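Local coordinates for stress-induced-phosphoprotein 1 (Caenorhabditis elegans, PDB 4GCN) that binds Hsp70 and Hsp90 as a co-chaperone, inhibits the Hsp90 ATPase, and raises thermotolerance and longevity, represented here by its N-terminal TPR domain, at residues K22-A27 and A49-E54; K84-A89 and V103-R108. One frame throughout, in Å; residues are numbered along the deposited sequence. Where two conformers were deposited one is given.

Contact 1. Residues K22-A27 and A49-E54; sequences KDFEKA and AAVYFE
Lys22 NZ is held by two partners, one carboxylate oxygen and one water. Lys22 NZ donates to Glu54 OE2 at 2.8 Å in a salt bridge, and the oxygen receives it with its syn lone pair. It also donates to a water, which passes a hydrogen bond on to Glu54 OE1. Both carboxylate oxygens are thus tied to the same ammonium. The lysine chain bends at chi2 and chi4 and crosses the glutamate at about a right angle. Glu54 reaches out with CG anti to its backbone N (chi1 -163°) and stays extended beyond it.

The Phe24 ring packs against this chain. Phe24 CZ touches Glu54 CG at 3.6 Å, and the ring and carboxylate planes are 59° apart. Glu54 OE2 sits at the ring edge, in plane. One face of the Phe24 ring carries Lys22 O, 3.9 Å above its plane and over the centre. Deeper in, Phe24 CB meets Val51 CG1 at 3.7 Å. Val51 CG2 faces Ala27 CB more loosely, at 4.2 Å.

Lys22 has positive phi and is the C-prime residue of the Schellman motif that ends helix 3-20. Asp23 then caps helix 24-37, its OD1 accepting from Lys26 N from above the carboxylate plane. The segments lie in the predicted first and second TPR repeats, so this is packing between neighbouring repeats of the helical array. An apolar patch finished by an ion pair joins the interhelix turn and the start of helix 24-37 to the C-terminal part of helix 42-54, and the lysine would probably stabilise the charged form of Glu54.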
loop_
_atom_site.group_PDB
_atom_site.type_symbol
_atom_site.label_atom_id
_atom_site.label_comp_id
_atom_site.label_asym_id
_atom_site.label_seq_id
_atom_site.Cartn_x
_atom_site.Cartn_y
_atom_site.Cartn_z
ATOM N N LYS A 22 -17.383 -2.869 -0.415
ATOM C CA LYS A 22 -17.136 -2.131 -1.632
ATOM C C LYS A 22 -17.714 -0.739 -1.561
ATOM O O LYS A 22 -18.072 -0.155 -2.594
ATOM C CB LYS A 22 -17.712 -2.857 -2.847
ATOM C CG LYS A 22 -16.771 -3.730 -3.607
ATOM C CD LYS A 22 -16.353 -4.975 -2.923
ATOM C CE LYS A 22 -16.006 -6.064 -3.962
ATOM N NZ LYS A 22 -14.658 -6.622 -3.562
ATOM N N ASP A 23 -17.743 -0.174 -0.359
ATOM C CA ASP A 23 -18.083 1.194 -0.203
ATOM C C ASP A 23 -16.784 1.956 -0.136
ATOM O O ASP A 23 -16.283 2.274 0.947
ATOM C CB ASP A 23 -18.861 1.431 1.064
ATOM C CG ASP A 23 -19.387 2.841 1.149
ATOM O OD1 ASP A 23 -18.817 3.754 0.499
ATOM O OD2 ASP A 23 -20.340 3.019 1.904
ATOM N N PHE A 24 -16.227 2.240 -1.294
ATOM C CA PHE A 24 -14.887 2.823 -1.314
ATOM C C PHE A 24 -14.771 4.249 -0.784
ATOM O O PHE A 24 -13.737 4.603 -0.182
ATOM C CB PHE A 24 -14.233 2.718 -2.698
ATOM C CG PHE A 24 -14.251 1.313 -3.282
ATOM C CD1 PHE A 24 -13.762 0.266 -2.588
ATOM C CD2 PHE A 24 -14.772 1.077 -4.545
ATOM C CE1 PHE A 24 -13.772 -1.027 -3.126
ATOM C CE2 PHE A 24 -14.802 -0.197 -5.074
ATOM C CZ PHE A 24 -14.293 -1.248 -4.347
ATOM N N GLU A 25 -15.789 5.063 -1.005
ATOM C CA GLU A 25 -15.810 6.442 -0.482
ATOM C C GLU A 25 -15.693 6.496 1.046
ATOM O O GLU A 25 -14.873 7.228 1.610
ATOM C CB GLU A 25 -17.106 7.164 -0.915
ATOM C CG GLU A 25 -17.164 7.555 -2.379
ATOM C CD GLU A 25 -17.267 6.376 -3.345
ATOM O OE1 GLU A 25 -17.889 5.331 -2.986
ATOM O OE2 GLU A 25 -16.705 6.509 -4.468
ATOM N N LYS A 26 -16.518 5.708 1.714
ATOM C CA LYS A 26 -16.559 5.611 3.176
ATOM C C LYS A 26 -15.242 5.011 3.695
ATOM O O LYS A 26 -14.733 5.434 4.759
ATOM C CB LYS A 26 -17.802 4.750 3.576
ATOM C CG LYS A 26 -18.045 4.304 5.025
ATOM C CD LYS A 26 -19.230 3.276 5.137
ATOM C CE LYS A 26 -19.361 2.466 6.460
ATOM N NZ LYS A 26 -19.517 0.927 6.502
ATOM N N ALA A 27 -14.663 4.084 2.932
ATOM C CA ALA A 27 -13.381 3.444 3.335
ATOM C C ALA A 27 -12.327 4.506 3.417
ATOM O O ALA A 27 -11.608 4.567 4.396
ATOM C CB ALA A 27 -12.959 2.370 2.369
ATOM N N ALA A 49 -4.039 2.556 -0.434
ATOM C CA ALA A 49 -3.531 2.074 -1.729
ATOM C C ALA A 49 -4.370 0.958 -2.302
ATOM O O ALA A 49 -4.685 0.950 -3.479
ATOM C CB ALA A 49 -2.034 1.700 -1.608
ATOM N N ALA A 50 -4.753 0.020 -1.446
ATOM C CA ALA A 50 -5.579 -1.086 -1.829
ATOM C C ALA A 50 -6.949 -0.624 -2.308
ATOM O O ALA A 50 -7.479 -1.139 -3.298
ATOM C CB ALA A 50 -5.714 -2.036 -0.668
ATOM N N VAL A 51 -7.539 0.339 -1.629
ATOM C CA VAL A 51 -8.803 0.911 -2.081
ATOM C C VAL A 51 -8.627 1.550 -3.451
ATOM O O VAL A 51 -9.417 1.279 -4.352
ATOM C CB VAL A 51 -9.374 1.944 -1.109
ATOM C CG1 VAL A 51 -10.710 2.461 -1.636
ATOM C CG2 VAL A 51 -9.524 1.315 0.274
ATOM N N TYR A 52 -7.604 2.404 -3.608
ATOM C CA TYR A 52 -7.373 3.058 -4.888
ATOM C C TYR A 52 -7.198 2.069 -6.028
ATOM O O TYR A 52 -7.718 2.283 -7.082
ATOM C CB TYR A 52 -6.181 4.017 -4.867
ATOM C CG TYR A 52 -6.405 5.330 -4.147
ATOM C CD1 TYR A 52 -7.531 6.133 -4.427
ATOM C CD2 TYR A 52 -5.507 5.777 -3.183
ATOM C CE1 TYR A 52 -7.699 7.372 -3.825
ATOM C CE2 TYR A 52 -5.687 6.975 -2.547
ATOM C CZ TYR A 52 -6.787 7.746 -2.843
ATOM O OH TYR A 52 -6.956 8.899 -2.159
ATOM N N PHE A 53 -6.516 0.972 -5.777
ATOM C CA PHE A 53 -6.286 -0.027 -6.783
ATOM C C PHE A 53 -7.613 -0.646 -7.235
ATOM O O PHE A 53 -7.829 -0.778 -8.441
ATOM C CB PHE A 53 -5.357 -1.130 -6.218
ATOM C CG PHE A 53 -4.896 -2.117 -7.234
ATOM C CD1 PHE A 53 -3.693 -1.936 -7.862
ATOM C CD2 PHE A 53 -5.667 -3.220 -7.540
ATOM C CE1 PHE A 53 -3.260 -2.840 -8.800
ATOM C CE2 PHE A 53 -5.257 -4.132 -8.472
ATOM C CZ PHE A 53 -4.048 -3.935 -9.108
ATOM N N GLU A 54 -8.496 -0.962 -6.288
ATOM C CA GLU A 54 -9.824 -1.543 -6.654
ATOM C C GLU A 54 -10.694 -0.544 -7.379
ATOM O O GLU A 54 -11.486 -0.973 -8.206
ATOM C CB GLU A 54 -10.605 -2.206 -5.492
ATOM C CG GLU A 54 -11.729 -3.128 -5.986
ATOM C CD GLU A 54 -12.265 -4.135 -4.974
ATOM O OE1 GLU A 54 -11.591 -4.367 -3.957
ATOM O OE2 GLU A 54 -13.375 -4.734 -5.195
HETATM O O HOH W 1 -13.147 -4.929 -1.438
#

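Contact 2. Residues K84-A89 and V103-R108; sequences KAMSRA and VQWFHR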
loop_
_atom_site.group_PDB
_atom_site.type_symbol
_atom_site.label_atom_id
_atom_site.label_comp_id
_atom_site.label_asym_id
_atom_site.label_seq_id
_atom_site.Cartn_x
_atom_site.Cartn_y
_atom_site.Cartn_z
ATOM N N LYS A 84 5.500 -5.214 0.562
ATOM C CA LYS A 84 4.112 -5.265 0.051
ATOM C C LYS A 84 3.730 -3.972 -0.649
ATOM O O LYS A 84 3.127 -4.057 -1.709
ATOM C CB LYS A 84 3.127 -5.533 1.136
ATOM C CG LYS A 84 1.678 -5.635 0.636
ATOM C CD LYS A 84 0.752 -6.234 1.712
ATOM C CE LYS A 84 0.558 -5.282 2.917
ATOM N NZ LYS A 84 -0.198 -5.938 4.036
ATOM N N ALA A 85 4.111 -2.807 -0.110
ATOM C CA ALA A 85 3.798 -1.541 -0.733
ATOM C C ALA A 85 4.451 -1.493 -2.094
ATOM O O ALA A 85 3.846 -1.012 -3.059
ATOM C CB ALA A 85 4.254 -0.324 0.103
ATOM N N MET A 86 5.697 -1.949 -2.144
ATOM C CA MET A 86 6.487 -1.941 -3.375
ATOM C C MET A 86 5.874 -2.818 -4.480
ATOM O O MET A 86 5.722 -2.370 -5.614
ATOM C CB MET A 86 7.931 -2.330 -3.071
ATOM C CG MET A 86 8.655 -1.229 -2.313
ATOM S SD MET A 86 10.217 -1.900 -1.732
ATOM C CE MET A 86 10.991 -0.391 -1.066
ATOM N N SER A 87 5.435 -4.030 -4.163
ATOM C CA SER A 87 4.818 -4.891 -5.142
ATOM C C SER A 87 3.479 -4.328 -5.591
ATOM O O SER A 87 3.100 -4.476 -6.757
ATOM C CB SER A 87 4.588 -6.289 -4.571
ATOM O OG SER A 87 5.632 -6.634 -3.683
ATOM N N ARG A 88 2.750 -3.723 -4.641
ATOM C CA ARG A 88 1.448 -3.129 -4.992
ATOM C C ARG A 88 1.652 -2.023 -6.004
ATOM O O ARG A 88 0.916 -1.908 -7.000
ATOM C CB ARG A 88 0.684 -2.597 -3.765
ATOM C CG ARG A 88 -0.666 -1.978 -4.194
ATOM C CD ARG A 88 -1.705 -1.778 -3.106
ATOM N NE ARG A 88 -2.201 -3.050 -2.565
ATOM C CZ ARG A 88 -2.091 -3.388 -1.286
ATOM N NH1 ARG A 88 -1.444 -2.594 -0.416
ATOM N NH2 ARG A 88 -2.612 -4.541 -0.878
ATOM N N ALA A 89 2.643 -1.161 -5.752
ATOM C CA ALA A 89 3.013 -0.171 -6.701
ATOM C C ALA A 89 3.373 -0.749 -8.077
ATOM O O ALA A 89 3.020 -0.126 -9.087
ATOM C CB ALA A 89 4.221 0.673 -6.194
ATOM N N VAL A 103 8.518 -2.844 -13.396
ATOM C CA VAL A 103 9.708 -3.653 -13.110
ATOM C C VAL A 103 10.676 -2.919 -12.126
ATOM O O VAL A 103 11.258 -3.564 -11.234
ATOM C CB VAL A 103 10.380 -4.023 -14.454
ATOM C CG1 VAL A 103 11.786 -4.547 -14.287
ATOM C CG2 VAL A 103 9.457 -5.041 -15.183
ATOM N N GLN A 104 10.796 -1.622 -12.223
ATOM C CA GLN A 104 11.619 -0.880 -11.213
ATOM C C GLN A 104 11.087 -1.189 -9.798
ATOM O O GLN A 104 11.894 -1.467 -8.896
ATOM C CB GLN A 104 11.614 0.639 -11.400
ATOM C CG GLN A 104 12.643 1.172 -12.402
ATOM C CD GLN A 104 12.417 2.647 -12.725
ATOM O OE1 GLN A 104 12.103 3.442 -11.831
ATOM N NE2 GLN A 104 12.609 3.025 -14.005
ATOM N N TRP A 105 9.757 -1.178 -9.638
ATOM C CA TRP A 105 9.152 -1.322 -8.333
ATOM C C TRP A 105 9.242 -2.790 -7.853
ATOM O O TRP A 105 9.499 -3.055 -6.698
ATOM C CB TRP A 105 7.693 -0.839 -8.333
ATOM C CG TRP A 105 7.582 0.619 -8.070
ATOM C CD1 TRP A 105 7.481 1.656 -8.975
ATOM C CD2 TRP A 105 7.576 1.239 -6.773
ATOM N NE1 TRP A 105 7.473 2.886 -8.333
ATOM C CE2 TRP A 105 7.519 2.690 -6.995
ATOM C CE3 TRP A 105 7.693 0.763 -5.490
ATOM C CZ2 TRP A 105 7.452 3.590 -5.936
ATOM C CZ3 TRP A 105 7.555 1.659 -4.424
ATOM C CH2 TRP A 105 7.471 3.037 -4.634
ATOM N N PHE A 106 9.015 -3.729 -8.753
ATOM C CA PHE A 106 9.083 -5.144 -8.433
ATOM C C PHE A 106 10.496 -5.534 -7.960
ATOM O O PHE A 106 10.659 -6.314 -7.060
ATOM C CB PHE A 106 8.695 -5.931 -9.662
ATOM C CG PHE A 106 7.196 -5.933 -9.963
ATOM C CD1 PHE A 106 6.246 -5.950 -8.972
ATOM C CD2 PHE A 106 6.751 -5.992 -11.269
ATOM C CE1 PHE A 106 4.848 -6.037 -9.272
ATOM C CE2 PHE A 106 5.354 -6.039 -11.572
ATOM C CZ PHE A 106 4.424 -6.071 -10.562
ATOM N N HIS A 107 11.517 -5.053 -8.639
ATOM C CA HIS A 107 12.872 -5.256 -8.198
ATOM C C HIS A 107 13.186 -4.669 -6.833
ATOM O O HIS A 107 13.824 -5.373 -6.029
ATOM C CB HIS A 107 13.856 -4.757 -9.222
ATOM C CG HIS A 107 14.136 -5.764 -10.293
ATOM N ND1 HIS A 107 14.662 -6.993 -10.017
ATOM C CD2 HIS A 107 13.968 -5.701 -11.662
ATOM C CE1 HIS A 107 14.870 -7.666 -11.198
ATOM N NE2 HIS A 107 14.418 -6.896 -12.189
ATOM N N ARG A 108 12.743 -3.421 -6.550
ATOM C CA ARG A 108 12.703 -2.893 -5.168
ATOM C C ARG A 108 12.036 -3.802 -4.163
ATOM O O ARG A 108 12.640 -4.161 -3.123
ATOM C CB ARG A 108 12.145 -1.503 -5.155
ATOM C CG ARG A 108 13.165 -0.520 -5.744
ATOM C CD ARG A 108 12.633 0.860 -5.968
ATOM N NE ARG A 108 12.543 1.552 -4.665
ATOM C CZ ARG A 108 11.651 2.502 -4.373
ATOM N NH1 ARG A 108 10.819 2.933 -5.298
ATOM N NH2 ARG A 108 11.613 3.075 -3.161
#
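Trp105 is the first residue of 103-108, on helix 99-112, to touch 84-89 of helix 79-95. Its side chain leaves the backbone toward that segment. Ala89 CB lies over one face, 3.7 Å from the centroid of the six-membered ring of Trp105 and 21° off its normal, a CH-pi contact. Met86 takes the edge. Met86 CA is 3.6 Å from Trp105 CE3, and Met86 CG is 3.7 Å from Trp105 CZ3. The opposite face has Arg108 NH1 above it, near the rim, so the indole is sandwiched between a methyl group and a guanidinium nitrogen. An alanine in place of Trp105 would lose the indole that Ala89 and Met86 pack on, and would probably loosen the pairing of the two helices.

Phe106 follows. Its first bond heads away from 84-89, but with CG anti to the carbonyl carbon (chi1 -75°) the ring swings back. Phe106 CE1 then lies 3.4 Å from Ser87 O. The same ring also touches Val122 and Leu125 of helix 116-126. The hydroxyl of Ser87 is bonded to Ser109 and to Ala83 O.

Arg108 closes the segment. The extended methionine chain crosses it at about a right angle, with Met86 SD 3.9 Å from Arg108 CB. Met86 SD is also 3.6 Å from Arg108 C, so it packs on backbone as well as side chain. At the tip, Met86 CE comes within 4.1 Å of Arg108 NH2.

The two axes approach to 7.6 Å and run antiparallel at 161°. The small Ala89 against the Trp105 face is consistent with this close spacing. Such an antiparallel helix pair is the architecture of a tetratricopeptide repeat, and both segments lie in the predicted third repeat.

In the fold
The two contacts come in series along the chain: contact 1 closes before contact 2 opens. Their centres are about 20 Å apart, on opposite sides of the chain's centre. Contact 1 joins helices 24-37 and 42-54, and so links the predicted first and second repeats. Contact 2 joins helices 79-95 and 99-112 within the predicted third. They share no helix, yet they touch, Arg88 CD packing on Ala49 CB at 3.8 Å. Helix 58-74 packs against both helix 42-54 and helix 79-95. One contact therefore lies between predicted repeats and the other inside one, in the helical array of this N-terminal TPR domain of the co-chaperone.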